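Catechol 2,3-dioxygenase (Pseudomonas sp. KL28, PDB 3HPY) cleaves the aromatic ring of catechols beside the two hydroxyls with iron and dioxygen, in a bacterial pathway that degrades long-chain alkylphenols. Local coordinates at the interface of chains A and B and the interface of chains A and C. Coordinates in Å, arbitrary orientation; residue numbers count along the deposited sequence, not the author numbering. Chains: chain A/B/C, Catechol 2,3-dioxygenase.

Contact 1: the interface of chains A and B. Residues chain A 224, 245, 247, 254; chain B 224-225, 228, 245.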
loop_
_atom_site.group_PDB
_atom_site.type_symbol
_atom_site.label_atom_id
_atom_site.label_comp_id
_atom_site.label_asym_id
_atom_site.label_seq_id
_atom_site.Cartn_x
_atom_site.Cartn_y
_atom_site.Cartn_z
ATOM N N TRP A 224 -4.954 2.927 2.182
ATOM C CA TRP A 224 -4.320 3.452 3.433
ATOM C C TRP A 224 -3.244 4.476 2.985
ATOM O O TRP A 224 -3.017 5.460 3.697
ATOM C CB TRP A 224 -3.746 2.334 4.411
ATOM C CG TRP A 224 -2.874 2.707 5.666
ATOM C CD1 TRP A 224 -1.605 2.258 5.990
ATOM C CD2 TRP A 224 -3.202 3.590 6.760
ATOM N NE1 TRP A 224 -1.141 2.812 7.145
ATOM C CE2 TRP A 224 -2.096 3.647 7.662
ATOM C CE3 TRP A 224 -4.336 4.370 7.034
ATOM C CZ2 TRP A 224 -2.107 4.460 8.817
ATOM C CZ3 TRP A 224 -4.342 5.176 8.185
ATOM C CH2 TRP A 224 -3.235 5.213 9.058
ATOM N N PRO A 245 -3.828 10.196 11.260
ATOM C CA PRO A 245 -4.113 8.865 10.729
ATOM C C PRO A 245 -4.141 7.753 11.763
ATOM O O PRO A 245 -3.210 7.592 12.557
ATOM C CB PRO A 245 -3.036 8.685 9.661
ATOM C CG PRO A 245 -1.885 9.395 10.243
ATOM C CD PRO A 245 -2.492 10.652 10.833
ATOM N N ARG A 247 -6.744 3.914 13.061
ATOM C CA ARG A 247 -7.811 2.939 12.837
ATOM C C ARG A 247 -8.977 3.262 13.768
ATOM O O ARG A 247 -8.770 3.622 14.925
ATOM C CB ARG A 247 -7.313 1.518 13.141
ATOM C CG ARG A 247 -8.432 0.473 13.254
ATOM C CD ARG A 247 -8.790 -0.160 11.918
ATOM N NE ARG A 247 -7.730 -1.046 11.438
ATOM C CZ ARG A 247 -7.813 -1.776 10.330
ATOM N NH1 ARG A 247 -8.911 -1.727 9.588
ATOM N NH2 ARG A 247 -6.798 -2.551 9.964
ATOM N N CYS A 254 -9.658 2.978 8.676
ATOM C CA CYS A 254 -8.621 3.968 8.974
ATOM C C CYS A 254 -9.182 5.358 8.761
ATOM O O CYS A 254 -10.212 5.509 8.107
ATOM C CB CYS A 254 -7.432 3.730 8.055
ATOM S SG CYS A 254 -7.203 1.997 7.801
ATOM N N TRP B 224 4.002 1.297 4.644
ATOM C CA TRP B 224 2.998 2.037 5.393
ATOM C C TRP B 224 1.887 1.097 5.891
ATOM O O TRP B 224 1.341 1.292 6.973
ATOM C CB TRP B 224 2.401 3.126 4.503
ATOM C CG TRP B 224 1.306 3.953 5.155
ATOM C CD1 TRP B 224 0.085 4.246 4.623
ATOM C CD2 TRP B 224 1.364 4.640 6.420
ATOM N NE1 TRP B 224 -0.622 5.074 5.470
ATOM C CE2 TRP B 224 0.140 5.332 6.577
ATOM C CE3 TRP B 224 2.331 4.742 7.430
ATOM C CZ2 TRP B 224 -0.144 6.117 7.705
ATOM C CZ3 TRP B 224 2.053 5.522 8.553
ATOM C CH2 TRP B 224 0.824 6.199 8.680
ATOM N N GLU B 225 1.540 0.082 5.105
ATOM C CA GLU B 225 0.495 -0.827 5.556
ATOM C C GLU B 225 1.020 -1.690 6.692
ATOM O O GLU B 225 0.261 -2.136 7.556
ATOM C CB GLU B 225 -0.025 -1.698 4.393
ATOM C CG GLU B 225 -1.365 -1.186 3.833
ATOM C CD GLU B 225 -1.905 -1.993 2.648
ATOM O OE1 GLU B 225 -1.814 -3.238 2.656
ATOM O OE2 GLU B 225 -2.442 -1.367 1.712
ATOM N N LEU B 228 0.395 0.122 9.851
ATOM C CA LEU B 228 -0.991 -0.033 10.297
ATOM C C LEU B 228 -1.185 -1.377 11.004
ATOM O O LEU B 228 -1.812 -1.454 12.068
ATOM C CB LEU B 228 -1.935 0.061 9.083
ATOM C CG LEU B 228 -3.417 -0.346 9.230
ATOM C CD1 LEU B 228 -4.041 0.344 10.432
ATOM C CD2 LEU B 228 -4.179 0.021 7.962
ATOM N N PRO B 245 0.009 5.978 14.604
ATOM C CA PRO B 245 0.694 5.962 13.309
ATOM C C PRO B 245 0.656 7.300 12.599
ATOM O O PRO B 245 -0.409 7.868 12.391
ATOM C CB PRO B 245 -0.050 4.875 12.539
ATOM C CG PRO B 245 -1.421 4.953 13.103
ATOM C CD PRO B 245 -1.173 5.102 14.575
#
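A:Trp224 and B:Trp224 lie face to face on the two-fold axis, their side chains crossing at about a right angle while their planes differ by only 4°. The five-membered rings overlap most, with centroids 3.3 Å apart; some carbon pairs are modelled too close, so the exact spacing is doubtful. In both copies CG is anti to the backbone N (chi1 171° in A:Trp224), which puts it beside the carbonyl carbon and directs each indole at its partner. B:Leu228, one turn along the helix, covers the other face of A:Trp224: its CD2 stands 3.8 Å from the centroid of the five-membered ring, toward the rim. The same methyl meets the thiol, A:Cys254 SG, at 3.6 Å, and A:Arg247 borders B:Leu228 CD1. At the polar rim each indole N-H is given to the backbone carbonyl of the opposite tryptophan. B:Trp224 NE1 donates to A:Trp224 O at 3.0 Å, and A:Trp224 NE1 to B:Trp224 O at 2.9 Å. Both bonds are bent, leaving in the donor ring plane but arriving above the carbonyl plane. The approach of the A:Pro245 and B:Pro245 carbonyl oxygens is doubtful. The site joins two subunits of the homotetramer through the N-terminal ends of their helices 224-236.

Contact 2: the interface of chains A and C. Residues chain A 51, 133-136; chain C 281-283.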
loop_
_atom_site.group_PDB
_atom_site.type_symbol
_atom_site.label_atom_id
_atom_site.label_comp_id
_atom_site.label_asym_id
_atom_site.label_seq_id
_atom_site.Cartn_x
_atom_site.Cartn_y
_atom_site.Cartn_z
ATOM N N ARG A 51 -20.734 10.580 -10.130
ATOM C CA ARG A 51 -21.316 10.896 -11.420
ATOM C C ARG A 51 -22.342 12.019 -11.365
ATOM O O ARG A 51 -22.566 12.687 -12.373
ATOM C CB ARG A 51 -21.947 9.643 -12.021
ATOM C CG ARG A 51 -21.009 8.447 -12.023
ATOM C CD ARG A 51 -21.459 7.410 -13.022
ATOM N NE ARG A 51 -20.504 6.320 -13.147
ATOM C CZ ARG A 51 -20.723 5.245 -13.890
ATOM N NH1 ARG A 51 -21.861 5.139 -14.564
ATOM N NH2 ARG A 51 -19.826 4.271 -13.946
ATOM N N GLU A 133 -16.949 7.376 -21.230
ATOM C CA GLU A 133 -17.803 6.234 -20.915
ATOM C C GLU A 133 -17.394 5.038 -21.778
ATOM O O GLU A 133 -17.890 3.923 -21.594
ATOM C CB GLU A 133 -19.268 6.588 -21.170
ATOM C CG GLU A 133 -20.249 5.511 -20.737
ATOM C CD GLU A 133 -21.695 5.924 -20.947
ATOM O OE1 GLU A 133 -22.068 6.203 -22.106
ATOM O OE2 GLU A 133 -22.457 5.971 -19.954
ATOM N N VAL A 134 -16.486 5.280 -22.720
ATOM C CA VAL A 134 -15.986 4.226 -23.607
ATOM C C VAL A 134 -14.489 4.039 -23.365
ATOM O O VAL A 134 -13.722 5.002 -23.422
ATOM C CB VAL A 134 -16.243 4.574 -25.103
ATOM C CG1 VAL A 134 -15.620 5.919 -25.452
ATOM C CG2 VAL A 134 -15.688 3.479 -25.996
ATOM N N ASN A 135 -14.083 2.801 -23.096
ATOM C CA ASN A 135 -12.684 2.484 -22.804
ATOM C C ASN A 135 -12.201 3.433 -21.701
ATOM O O ASN A 135 -11.169 4.101 -21.843
ATOM C CB ASN A 135 -11.823 2.653 -24.059
ATOM C CG ASN A 135 -12.280 1.770 -25.206
ATOM O OD1 ASN A 135 -12.539 0.585 -25.022
ATOM N ND2 ASN A 135 -12.367 2.348 -26.403
ATOM N N PRO A 136 -12.933 3.488 -20.575
ATOM C CA PRO A 136 -12.576 4.370 -19.457
ATOM C C PRO A 136 -11.293 3.998 -18.722
ATOM O O PRO A 136 -11.047 2.826 -18.458
ATOM C CB PRO A 136 -13.787 4.255 -18.542
ATOM C CG PRO A 136 -14.123 2.798 -18.678
ATOM C CD PRO A 136 -14.025 2.575 -20.183
ATOM N N PRO C 281 -24.093 2.091 -17.895
ATOM C CA PRO C 281 -22.944 1.207 -18.035
ATOM C C PRO C 281 -21.816 1.808 -18.873
ATOM O O PRO C 281 -22.053 2.625 -19.767
ATOM C CB PRO C 281 -23.536 -0.025 -18.726
ATOM C CG PRO C 281 -24.748 0.471 -19.415
ATOM C CD PRO C 281 -25.298 1.575 -18.559
ATOM N N LEU C 282 -20.602 1.440 -18.567
ATOM C CA LEU C 282 -19.452 1.853 -19.326
ATOM C C LEU C 282 -19.244 0.800 -20.406
ATOM O O LEU C 282 -19.719 -0.326 -20.241
ATOM C CB LEU C 282 -18.198 1.966 -18.457
ATOM C CG LEU C 282 -18.282 2.864 -17.210
ATOM C CD1 LEU C 282 -17.030 2.770 -16.353
ATOM C CD2 LEU C 282 -18.540 4.307 -17.610
ATOM N N SER C 283 -18.569 1.142 -21.495
ATOM C CA SER C 283 -18.368 0.184 -22.576
ATOM C C SER C 283 -16.923 0.133 -23.055
ATOM O O SER C 283 -16.204 1.126 -23.017
ATOM C CB SER C 283 -19.262 0.545 -23.768
ATOM O OG SER C 283 -20.607 0.729 -23.351
#
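C:Ser283 O receives the backbone N-H of A:Asn135 in a nearly straight bond, with 2.7 Å between C:Ser283 O and A:Asn135 N. The N-H of the same serine is given back to the other chain: C:Ser283 N donates to A:Glu133 O at 2.9 Å. Both donors sit almost along the C=O axis of their acceptor, and together the bonds make a parallel beta bridge between A:Val134 and C:Ser283. Side chains beside the bridge add apolar contacts. C:Leu282 supplies the apolar part, its branches spread over three residues of chain A. CD1 of C:Leu282 rests on A:Pro136 CG at 3.7 Å, while CD2 of the same leucine touches A:Glu133 CG at 3.8 Å. A:Arg51 comes obliquely across the fork of the leucine, its terminal nitrogen NH2 3.9 Å from C:Leu282 CG. The A:Glu133 chain is extended, with CG trans to its backbone N (chi1 -174°), and this carries its methylene CG obliquely across C:Leu282 CD2 and takes the carboxylate past C:Pro281. A:Asn135 takes part through its backbone, in a left-handed conformation that turns the chain into A:Pro136. The bridge adds a piece of the loop between strand 117-121 and the 3-10 helix 141-144 of chain A to the short strand 282-284 near the C-terminus of chain C.

Contact 3: the interface of chains A and C. Residues chain A 136-138; chain C 249, 284, 295.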
loop_
_atom_site.group_PDB
_atom_site.type_symbol
_atom_site.label_atom_id
_atom_site.label_comp_id
_atom_site.label_asym_id
_atom_site.label_seq_id
_atom_site.Cartn_x
_atom_site.Cartn_y
_atom_site.Cartn_z
ATOM N N PRO A 136 -12.933 3.488 -20.575
ATOM C CA PRO A 136 -12.576 4.370 -19.457
ATOM C C PRO A 136 -11.293 3.998 -18.722
ATOM O O PRO A 136 -11.047 2.826 -18.458
ATOM C CB PRO A 136 -13.787 4.255 -18.542
ATOM C CG PRO A 136 -14.123 2.798 -18.678
ATOM C CD PRO A 136 -14.025 2.575 -20.183
ATOM N N ALA A 137 -10.482 4.998 -18.393
ATOM C CA ALA A 137 -9.258 4.753 -17.636
ATOM C C ALA A 137 -9.684 4.657 -16.163
ATOM O O ALA A 137 -10.811 5.016 -15.817
ATOM C CB ALA A 137 -8.278 5.907 -17.830
ATOM N N PRO A 138 -8.796 4.163 -15.282
ATOM C CA PRO A 138 -9.105 4.030 -13.852
ATOM C C PRO A 138 -9.179 5.366 -13.116
ATOM O O PRO A 138 -9.889 5.490 -12.117
ATOM C CB PRO A 138 -7.972 3.138 -13.341
ATOM C CG PRO A 138 -6.820 3.530 -14.227
ATOM C CD PRO A 138 -7.482 3.573 -15.589
ATOM N N GLY C 249 -8.808 -2.830 -16.338
ATOM C CA GLY C 249 -9.312 -1.980 -17.396
ATOM C C GLY C 249 -10.747 -1.937 -16.985
ATOM O O GLY C 249 -11.238 -0.935 -16.476
ATOM N N TRP C 284 -16.505 -1.041 -23.499
ATOM C CA TRP C 284 -15.171 -1.233 -24.032
ATOM C C TRP C 284 -15.336 -1.783 -25.439
ATOM O O TRP C 284 -16.064 -2.757 -25.633
ATOM C CB TRP C 284 -14.380 -2.227 -23.180
ATOM C CG TRP C 284 -14.011 -1.677 -21.858
ATOM C CD1 TRP C 284 -14.828 -1.520 -20.772
ATOM C CD2 TRP C 284 -12.740 -1.139 -21.486
ATOM N NE1 TRP C 284 -14.140 -0.912 -19.746
ATOM C CE2 TRP C 284 -12.856 -0.669 -20.159
ATOM C CE3 TRP C 284 -11.514 -1.005 -22.147
ATOM C CZ2 TRP C 284 -11.786 -0.072 -19.478
ATOM C CZ3 TRP C 284 -10.451 -0.413 -21.473
ATOM C CH2 TRP C 284 -10.597 0.046 -20.148
ATOM N N TYR C 295 -5.059 -3.468 -18.160
ATOM C CA TYR C 295 -4.898 -2.064 -18.359
ATOM C C TYR C 295 -3.430 -1.707 -18.560
ATOM O O TYR C 295 -3.063 -1.168 -19.607
ATOM C CB TYR C 295 -5.454 -1.297 -17.175
ATOM C CG TYR C 295 -5.496 0.160 -17.479
ATOM C CD1 TYR C 295 -6.405 0.659 -18.405
ATOM C CD2 TYR C 295 -4.591 1.041 -16.890
ATOM C CE1 TYR C 295 -6.419 2.005 -18.742
ATOM C CE2 TYR C 295 -4.592 2.400 -17.221
ATOM C CZ TYR C 295 -5.511 2.873 -18.148
ATOM O OH TYR C 295 -5.538 4.210 -18.483
#
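A:Pro136 and A:Pro138 each set a ring methylene on an aromatic face of chain C. The first lays its CD over C:Trp284, toward the rim of the indole, with A:Pro136 CD 3.4 Å from C:Trp284 CE2. The carbonyl of the same proline points to the benzo part of the indole, and A:Pro136 O comes within 3.2 Å of C:Trp284 CZ2. Farther along, A:Pro138 CD stands over the face of C:Tyr295 in a CH-pi contact, 3.6 Å from the ring centroid. It is displaced toward the phenol end, 3.3 Å from C:Tyr295 CZ. Between the prolines, the methyl A:Ala137 CB meets the hydroxyl C:Tyr295 OH at 3.3 Å. The tyrosine has CG trans to its backbone N (chi1 -170°), which extends the ring toward chain A and brings its hydroxyl end under the alanine and proline. The planes of the two aromatic rings are roughly perpendicular, so the two prolines meet faces turned in different directions. In the second shell C:Gly249 lies between these rings, its O 3.2 Å from C:Trp284 CZ2 within the same chain. Its backbone angles (phi 122°) are of a kind that suits glycine. The Pro-Ala-Pro segment belongs to the loop before the 3-10 helix 141-144 of chain A; C:Trp284 ends strand 282-284, and C:Tyr295 lies in the C-terminal tail beyond it.

Contact 4: the interface of chains A and C. Residues chain A 273, 279-280, 282; chain C 51-52.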
loop_
_atom_site.group_PDB
_atom_site.type_symbol
_atom_site.label_atom_id
_atom_site.label_comp_id
_atom_site.label_asym_id
_atom_site.label_seq_id
_atom_site.Cartn_x
_atom_site.Cartn_y
_atom_site.Cartn_z
ATOM N N TYR A 273 -15.572 -3.385 6.607
ATOM C CA TYR A 273 -15.999 -4.708 6.173
ATOM C C TYR A 273 -17.252 -4.516 5.323
ATOM O O TYR A 273 -17.591 -3.389 4.982
ATOM C CB TYR A 273 -16.269 -5.632 7.372
ATOM C CG TYR A 273 -17.193 -5.095 8.457
ATOM C CD1 TYR A 273 -18.581 -5.241 8.370
ATOM C CD2 TYR A 273 -16.671 -4.487 9.599
ATOM C CE1 TYR A 273 -19.421 -4.797 9.403
ATOM C CE2 TYR A 273 -17.497 -4.037 10.631
ATOM C CZ TYR A 273 -18.870 -4.193 10.527
ATOM O OH TYR A 273 -19.673 -3.717 11.544
ATOM N N TYR A 279 -27.261 -9.405 8.399
ATOM C CA TYR A 279 -26.323 -9.518 9.509
ATOM C C TYR A 279 -26.813 -8.867 10.795
ATOM O O TYR A 279 -27.589 -7.913 10.769
ATOM C CB TYR A 279 -24.985 -8.880 9.149
ATOM C CG TYR A 279 -24.173 -9.591 8.097
ATOM C CD1 TYR A 279 -22.924 -9.091 7.726
ATOM C CD2 TYR A 279 -24.624 -10.766 7.487
ATOM C CE1 TYR A 279 -22.140 -9.730 6.785
ATOM C CE2 TYR A 279 -23.842 -11.417 6.530
ATOM C CZ TYR A 279 -22.596 -10.889 6.186
ATOM O OH TYR A 279 -21.802 -11.502 5.246
ATOM N N GLU A 280 -26.341 -9.396 11.915
ATOM C CA GLU A 280 -26.660 -8.848 13.223
ATOM C C GLU A 280 -25.629 -7.760 13.491
ATOM O O GLU A 280 -24.496 -7.862 13.043
ATOM C CB GLU A 280 -26.569 -9.945 14.282
ATOM C CG GLU A 280 -27.821 -10.777 14.359
ATOM C CD GLU A 280 -28.969 -9.971 14.888
ATOM O OE1 GLU A 280 -28.831 -9.443 16.015
ATOM O OE2 GLU A 280 -29.999 -9.858 14.191
ATOM N N LEU A 282 -22.830 -5.269 15.341
ATOM C CA LEU A 282 -21.721 -5.480 16.256
ATOM C C LEU A 282 -21.991 -4.463 17.349
ATOM O O LEU A 282 -22.705 -3.491 17.117
ATOM C CB LEU A 282 -20.393 -5.184 15.570
ATOM C CG LEU A 282 -20.137 -6.060 14.347
ATOM C CD1 LEU A 282 -18.718 -5.823 13.840
ATOM C CD2 LEU A 282 -20.338 -7.521 14.713
ATOM N N ARG C 51 -19.927 -14.284 7.221
ATOM C CA ARG C 51 -20.624 -14.770 8.404
ATOM C C ARG C 51 -21.370 -16.072 8.184
ATOM O O ARG C 51 -21.555 -16.843 9.121
ATOM C CB ARG C 51 -21.579 -13.703 8.930
ATOM C CG ARG C 51 -20.872 -12.386 9.185
ATOM C CD ARG C 51 -21.631 -11.573 10.188
ATOM N NE ARG C 51 -21.083 -10.235 10.363
ATOM C CZ ARG C 51 -21.725 -9.269 11.011
ATOM N NH1 ARG C 51 -22.918 -9.511 11.536
ATOM N NH2 ARG C 51 -21.198 -8.062 11.111
ATOM N N ASP C 52 -21.779 -16.329 6.950
ATOM C CA ASP C 52 -22.509 -17.551 6.646
ATOM C C ASP C 52 -21.609 -18.790 6.615
ATOM O O ASP C 52 -20.394 -18.702 6.409
ATOM C CB ASP C 52 -23.289 -17.383 5.330
ATOM C CG ASP C 52 -24.417 -16.365 5.457
ATOM O OD1 ASP C 52 -24.580 -15.828 6.567
ATOM O OD2 ASP C 52 -25.138 -16.099 4.468
HETATM O O HOH W 1 -21.753 -14.235 5.096
HETATM O O HOH W 2 -22.788 -5.810 11.589
HETATM O O HOH W 3 -24.531 -11.709 11.819
#
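C:Arg51 reaches across to A:Tyr279 and A:Glu280, joining two subunits of this extradiol dioxygenase of the vicinal oxygen chelate (VOC) superfamily. Among direct polar links, the guanidinium donates from C:Arg51 NH1 to the backbone A:Glu280 O at 2.7 Å. The bond is nearly straight (165° at H), lies in the guanidinium plane and meets a lone pair in the carbonyl plane. Stacking comes next: the aliphatic stem of the arginine runs over the A:Tyr279 ring, with C:Arg51 CD above its centre, 3.8 Å from the centroid. The guanidinium stacks over the CD1 side of the ring, its plane tilted 17° from it, and A:Tyr279 CD1 lies 3.5 Å from C:Arg51 CZ. The arginine chain is extended from CG to NE (chi2 -157°, CG trans to its own carbonyl carbon), giving it the length to cover the ring and still meet A:Glu280. The methyl A:Leu282 CD2 lies 3.7 Å from C:Arg51 NH2, and A:Tyr273 borders the guanidinium more loosely. Water links follow. Water 3 joins C:Arg51 NH1, at 2.7 Å, to A:Glu280 N, and water 2 joins C:Arg51 NH2 to A:Glu280 O, so the backbone of one residue is met both directly and through solvent. At the other end of the tyrosine, the phenol A:Tyr279 OH contacts water 1 at 2.7 Å. Water 1 also meets the backbone nitrogens C:Arg51 N, at 2.8 Å, and C:Asp52 N.

Contacts 2 and 3 are neighbours, their C-alpha centres about 8 Å apart; they share A:Pro136, and residues of strand 282-284 of chain C serve both. Contact 4 lies about 33 Å from each, yet belongs to the same two-fold interface. Residues 51 and 282 occur in contacts 2 and 4 with the chains exchanged, so the twin of contact 4 adjoins contact 2. Contact 1, about 24 Å from contact 4 and 32 Å from contact 2, uses helix 224-236 to bind a different subunit. Chain A thus holds two neighbours through separate surfaces, which is consistent with the homotetramer.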